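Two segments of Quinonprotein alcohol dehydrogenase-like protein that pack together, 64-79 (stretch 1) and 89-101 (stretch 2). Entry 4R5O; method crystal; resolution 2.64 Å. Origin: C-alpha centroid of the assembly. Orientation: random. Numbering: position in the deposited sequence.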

# COMPACT_ATOMS: atom_id res chain seq x y z
N THR A 64 31.27 -18.67 -9.04
CA THR A 64 30.11 -19.31 -8.45
C THR A 64 29.17 -18.20 -7.94
O THR A 64 29.62 -17.23 -7.32
CB THR A 64 30.58 -20.33 -7.36
OG1 THR A 64 29.46 -20.84 -6.66
CG2 THR A 64 31.57 -19.73 -6.36
N PHE A 65 27.87 -18.31 -8.26
CA PHE A 65 26.86 -17.34 -7.87
C PHE A 65 26.16 -17.77 -6.59
O PHE A 65 25.57 -18.85 -6.55
CB PHE A 65 25.83 -17.18 -9.00
CG PHE A 65 24.67 -16.24 -8.76
CD1 PHE A 65 24.86 -14.85 -8.76
CD2 PHE A 65 23.38 -16.73 -8.62
CE1 PHE A 65 23.78 -13.98 -8.55
CE2 PHE A 65 22.30 -15.85 -8.40
CZ PHE A 65 22.51 -14.49 -8.37
N SER A 66 26.19 -16.92 -5.56
CA SER A 66 25.49 -17.20 -4.31
C SER A 66 24.60 -16.01 -4.01
O SER A 66 25.07 -14.87 -4.01
CB SER A 66 26.46 -17.51 -3.18
OG SER A 66 25.76 -17.89 -2.01
N TYR A 67 23.29 -16.26 -3.85
CA TYR A 67 22.32 -15.19 -3.60
C TYR A 67 21.27 -15.68 -2.61
O TYR A 67 20.50 -16.58 -2.96
CB TYR A 67 21.68 -14.78 -4.94
CG TYR A 67 20.87 -13.51 -4.93
CD1 TYR A 67 19.54 -13.52 -4.54
CD2 TYR A 67 21.39 -12.33 -5.42
CE1 TYR A 67 18.78 -12.35 -4.54
CE2 TYR A 67 20.63 -11.16 -5.48
CZ TYR A 67 19.32 -11.17 -5.03
OH TYR A 67 18.58 -10.01 -5.08
N LYS A 68 21.23 -15.11 -1.38
CA LYS A 68 20.25 -15.54 -0.38
C LYS A 68 18.87 -14.94 -0.71
O LYS A 68 18.76 -13.73 -0.94
CB LYS A 68 20.67 -15.16 1.06
N ILE A 69 17.84 -15.78 -0.76
CA ILE A 69 16.46 -15.37 -1.02
C ILE A 69 15.87 -15.05 0.36
O ILE A 69 15.18 -15.87 0.99
CB ILE A 69 15.71 -16.47 -1.83
CG1 ILE A 69 16.49 -16.85 -3.10
CG2 ILE A 69 14.27 -16.06 -2.14
CD1 ILE A 69 16.80 -15.66 -4.08
N ASP A 70 16.26 -13.88 0.87
CA ASP A 70 15.87 -13.45 2.22
C ASP A 70 14.70 -12.43 2.14
O ASP A 70 14.25 -11.93 3.17
CB ASP A 70 17.09 -12.87 2.97
CG ASP A 70 17.86 -11.75 2.27
OD1 ASP A 70 17.41 -11.29 1.18
OD2 ASP A 70 18.92 -11.35 2.81
N ASN A 71 14.18 -12.19 0.93
CA ASN A 71 13.06 -11.29 0.71
C ASN A 71 12.18 -11.73 -0.47
O ASN A 71 12.73 -12.26 -1.43
CB ASN A 71 13.60 -9.88 0.44
CG ASN A 71 12.82 -8.77 1.13
OD1 ASN A 71 12.72 -8.75 2.37
ND2 ASN A 71 12.35 -7.77 0.38
N PRO A 72 10.84 -11.51 -0.48
CA PRO A 72 10.07 -11.81 -1.70
C PRO A 72 10.71 -11.11 -2.89
O PRO A 72 10.98 -9.91 -2.80
CB PRO A 72 8.67 -11.26 -1.38
CG PRO A 72 8.60 -11.25 0.08
CD PRO A 72 9.98 -10.87 0.53
N CYS A 73 11.04 -11.86 -3.96
CA CYS A 73 11.72 -11.29 -5.13
C CYS A 73 11.40 -12.08 -6.39
O CYS A 73 10.84 -13.16 -6.33
CB CYS A 73 13.23 -11.26 -4.90
SG CYS A 73 14.03 -12.90 -4.77
N ARG A 74 11.79 -11.50 -7.52
CA ARG A 74 11.75 -12.00 -8.88
C ARG A 74 12.88 -11.27 -9.58
O ARG A 74 13.04 -10.07 -9.35
CB ARG A 74 10.37 -11.88 -9.59
CG ARG A 74 9.91 -10.50 -9.81
CD ARG A 74 8.83 -10.40 -10.85
NE ARG A 74 8.47 -8.99 -11.01
CZ ARG A 74 7.62 -8.50 -11.91
NH1 ARG A 74 7.04 -9.31 -12.78
NH2 ARG A 74 7.37 -7.20 -11.95
N ALA A 75 13.72 -12.00 -10.33
CA ALA A 75 14.88 -11.42 -10.99
C ALA A 75 15.29 -12.22 -12.22
O ALA A 75 15.06 -13.42 -12.29
CB ALA A 75 16.06 -11.34 -10.03
N ASP A 76 15.89 -11.53 -13.20
CA ASP A 76 16.50 -12.08 -14.40
C ASP A 76 17.96 -12.26 -14.09
O ASP A 76 18.55 -11.41 -13.42
CB ASP A 76 16.25 -11.19 -15.63
CG ASP A 76 14.84 -11.22 -16.19
OD1 ASP A 76 14.37 -12.33 -16.55
OD2 ASP A 76 14.27 -10.13 -16.42
N LEU A 77 18.54 -13.38 -14.51
CA LEU A 77 19.95 -13.62 -14.22
C LEU A 77 20.71 -14.02 -15.47
O LEU A 77 20.30 -14.94 -16.19
CB LEU A 77 20.08 -14.71 -13.14
CG LEU A 77 21.48 -15.17 -12.73
CD1 LEU A 77 22.28 -14.07 -12.03
CD2 LEU A 77 21.37 -16.31 -11.84
N SER A 78 21.82 -13.31 -15.72
CA SER A 78 22.73 -13.60 -16.81
C SER A 78 24.10 -13.93 -16.28
O SER A 78 24.53 -13.40 -15.24
CB SER A 78 22.83 -12.44 -17.80
OG SER A 78 21.59 -12.22 -18.45
N CYS A 79 24.78 -14.80 -16.99
CA CYS A 79 26.13 -15.18 -16.66
C CYS A 79 26.97 -15.06 -17.89
O CYS A 79 26.76 -15.80 -18.86
CB CYS A 79 26.19 -16.58 -16.05
SG CYS A 79 27.86 -17.12 -15.67
N GLU A 89 27.36 -16.16 -22.99
CA GLU A 89 26.32 -15.63 -22.13
C GLU A 89 25.11 -16.59 -22.06
O GLU A 89 24.48 -16.90 -23.08
CB GLU A 89 25.87 -14.24 -22.61
CG GLU A 89 24.76 -13.64 -21.76
CD GLU A 89 24.30 -12.26 -22.15
OE1 GLU A 89 25.01 -11.59 -22.93
OE2 GLU A 89 23.25 -11.82 -21.61
N MSE A 90 24.77 -17.00 -20.82
CA MSE A 90 23.61 -17.82 -20.47
C MSE A 90 22.66 -17.03 -19.64
O MSE A 90 23.11 -16.24 -18.82
CB MSE A 90 24.02 -19.06 -19.71
CG MSE A 90 24.85 -20.00 -20.51
SE MSE A 90 25.94 -20.98 -19.31
CE MSE A 90 26.98 -19.39 -18.54
N SER A 91 21.36 -17.25 -19.80
CA SER A 91 20.37 -16.52 -19.03
C SER A 91 19.31 -17.46 -18.45
O SER A 91 18.99 -18.51 -19.01
CB SER A 91 19.70 -15.45 -19.88
OG SER A 91 20.67 -14.51 -20.30
N THR A 92 18.80 -17.06 -17.28
CA THR A 92 17.71 -17.73 -16.58
C THR A 92 17.02 -16.66 -15.73
O THR A 92 17.31 -15.47 -15.88
CB THR A 92 18.19 -18.98 -15.77
OG1 THR A 92 17.03 -19.70 -15.34
CG2 THR A 92 19.10 -18.63 -14.56
N SER A 93 16.10 -17.08 -14.88
CA SER A 93 15.41 -16.19 -13.96
C SER A 93 15.15 -16.94 -12.67
O SER A 93 15.23 -18.17 -12.64
CB SER A 93 14.13 -15.65 -14.58
OG SER A 93 13.26 -16.70 -14.96
N PHE A 94 14.97 -16.19 -11.58
CA PHE A 94 14.68 -16.79 -10.28
C PHE A 94 13.66 -15.94 -9.55
O PHE A 94 13.47 -14.76 -9.87
CB PHE A 94 15.94 -16.99 -9.43
CG PHE A 94 16.67 -15.76 -8.97
CD1 PHE A 94 17.69 -15.21 -9.73
CD2 PHE A 94 16.42 -15.22 -7.72
CE1 PHE A 94 18.43 -14.13 -9.25
CE2 PHE A 94 17.15 -14.13 -7.26
CZ PHE A 94 18.15 -13.60 -8.03
N SER A 95 12.94 -16.58 -8.63
CA SER A 95 11.89 -15.96 -7.82
C SER A 95 11.72 -16.73 -6.54
O SER A 95 12.13 -17.88 -6.46
CB SER A 95 10.57 -15.89 -8.59
OG SER A 95 10.11 -17.19 -8.93
N SER A 96 11.13 -16.09 -5.54
CA SER A 96 10.82 -16.67 -4.24
C SER A 96 9.43 -17.29 -4.25
O SER A 96 8.54 -16.76 -4.91
CB SER A 96 10.91 -15.60 -3.15
OG SER A 96 10.10 -14.48 -3.45
N ASN A 97 9.24 -18.38 -3.51
CA ASN A 97 7.94 -19.02 -3.36
C ASN A 97 7.31 -18.43 -2.10
O ASN A 97 7.44 -18.99 -1.01
CB ASN A 97 8.05 -20.56 -3.32
CG ASN A 97 6.73 -21.28 -3.15
OD1 ASN A 97 5.68 -20.84 -3.62
ND2 ASN A 97 6.75 -22.43 -2.51
N HIS A 98 6.71 -17.26 -2.24
CA HIS A 98 6.10 -16.57 -1.10
C HIS A 98 4.57 -16.47 -1.32
O HIS A 98 4.08 -16.62 -2.44
CB HIS A 98 6.74 -15.18 -0.89
CG HIS A 98 6.55 -14.25 -2.04
ND1 HIS A 98 7.43 -14.23 -3.11
CD2 HIS A 98 5.57 -13.34 -2.27
CE1 HIS A 98 6.96 -13.32 -3.94
NE2 HIS A 98 5.85 -12.75 -3.48
N ASN A 99 3.84 -16.24 -0.21
CA ASN A 99 2.39 -16.12 -0.21
C ASN A 99 2.02 -14.86 0.57
O ASN A 99 2.17 -14.80 1.80
CB ASN A 99 1.77 -17.40 0.39
CG ASN A 99 0.26 -17.50 0.34
OD1 ASN A 99 -0.47 -16.61 -0.11
ND2 ASN A 99 -0.24 -18.62 0.79
N PHE A 100 1.58 -13.83 -0.17
CA PHE A 100 1.26 -12.53 0.44
C PHE A 100 -0.14 -12.54 1.10
O PHE A 100 -0.58 -11.51 1.60
CB PHE A 100 1.35 -11.40 -0.58
CG PHE A 100 2.75 -10.93 -0.91
CD1 PHE A 100 3.71 -10.79 0.09
CD2 PHE A 100 3.06 -10.45 -2.18
CE1 PHE A 100 4.98 -10.25 -0.18
CE2 PHE A 100 4.32 -9.89 -2.45
CZ PHE A 100 5.27 -9.79 -1.45
N SER A 101 -0.77 -13.73 1.21
CA SER A 101 -2.03 -13.93 1.92
C SER A 101 -1.77 -14.20 3.42
O SER A 101 -2.67 -14.03 4.23
CB SER A 101 -2.81 -15.08 1.31
OG SER A 101 -3.00 -14.88 -0.08

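Strand 74-79 of the first stretch and the strand of the second lie side by side as antiparallel neighbours in a β-sheet, their N-to-C directions 155° apart. Hydrogen-bonded pairs alternate with non-hydrogen-bonded ones. Because successive side chains in a strand emerge on alternate sides, one face carries Arg74, Asp76, Ser78, Ser91, Ser93 and Ser95, and is polar; the other carries Ala75, Leu77, Cys79, Met90, Thr92 and Phe94, and is mainly apolar.

Glu89, the first residue of the second stretch, is exposed, as suits a charged side chain; its CA makes a CA-H...O contact with Cys79 O at 3.3 Å. Met90, a selenomethionine, pairs with Cys79 through two backbone hydrogen bonds, Cys79 N to Met90 O at 2.9 Å and Met90 N to Cys79 O at 3.0 Å. Its flexible side chain bends nearer the partner strand, bringing CE within 3.8 Å of Cys79 SG, a contact between two apolar, polarizable groups.

Ser91 faces Ser78 in a non-hydrogen-bonded pair, where the backbones come close, with CA atoms 4.4 Å apart. Short side chains suit this spacing: Ser91 OG and Ser78 OG hydrogen-bond at 3.1 Å, and either hydroxyl could be the donor. At Thr92 the backbone ladder resumes, with Leu77 N to Thr92 O and Thr92 N to Leu77 O both at 2.8 Å and nearly straight. The β-branched threonine is at home in an extended strand; its CG2 lies 4.2 Å from Leu77 CD2, while its hydroxyl is satisfied elsewhere in the structure. Ser93 returns to the polar face, its CB 3.9 Å from Asp76 OD1.

Phe94 is the centrepiece, losing more surface to the other stretch than any other residue here. Its backbone pairs with Ala75, Ala75 N to Phe94 O at 2.8 Å and Phe94 N to Ala75 O at 2.9 Å. The small methyl of Ala75 lets the ring lie across it: Ala75 CB sits over the ring face, 3.9 Å from the Phe94 centroid, in a CH-π contact. Leu77 CB approaches the ring edge, 4.2 Å from Phe94 CD1. The earlier strand adds Tyr67, whose face receives the edge of Phe94, with ring centroids 5.0 Å apart and planes at 64°. Ile69 CD1 packs against Phe94 CE2 at 3.5 Å, and Phe65 CZ lies 4.2 Å from Phe94 CE1.

Ser95 again presents a small side chain, opposite Arg74, whose CA is 4.1 Å from Ser95 CA. Ser96 then uses both backbone and side chain: its N donates to Cys73 O at 3.0 Å, while its OG accepts from Cys73 N at 2.8 Å. That hydroxyl also hydrogen-bonds His98 ND1 at 2.7 Å, helping to place the imidazole. Pro72 CB sits almost squarely over the His98 ring, 3.6 Å from its centroid, in a CH-π contact. Phe100 adds an apolar contact, its CZ 3.7 Å from Pro72 CB.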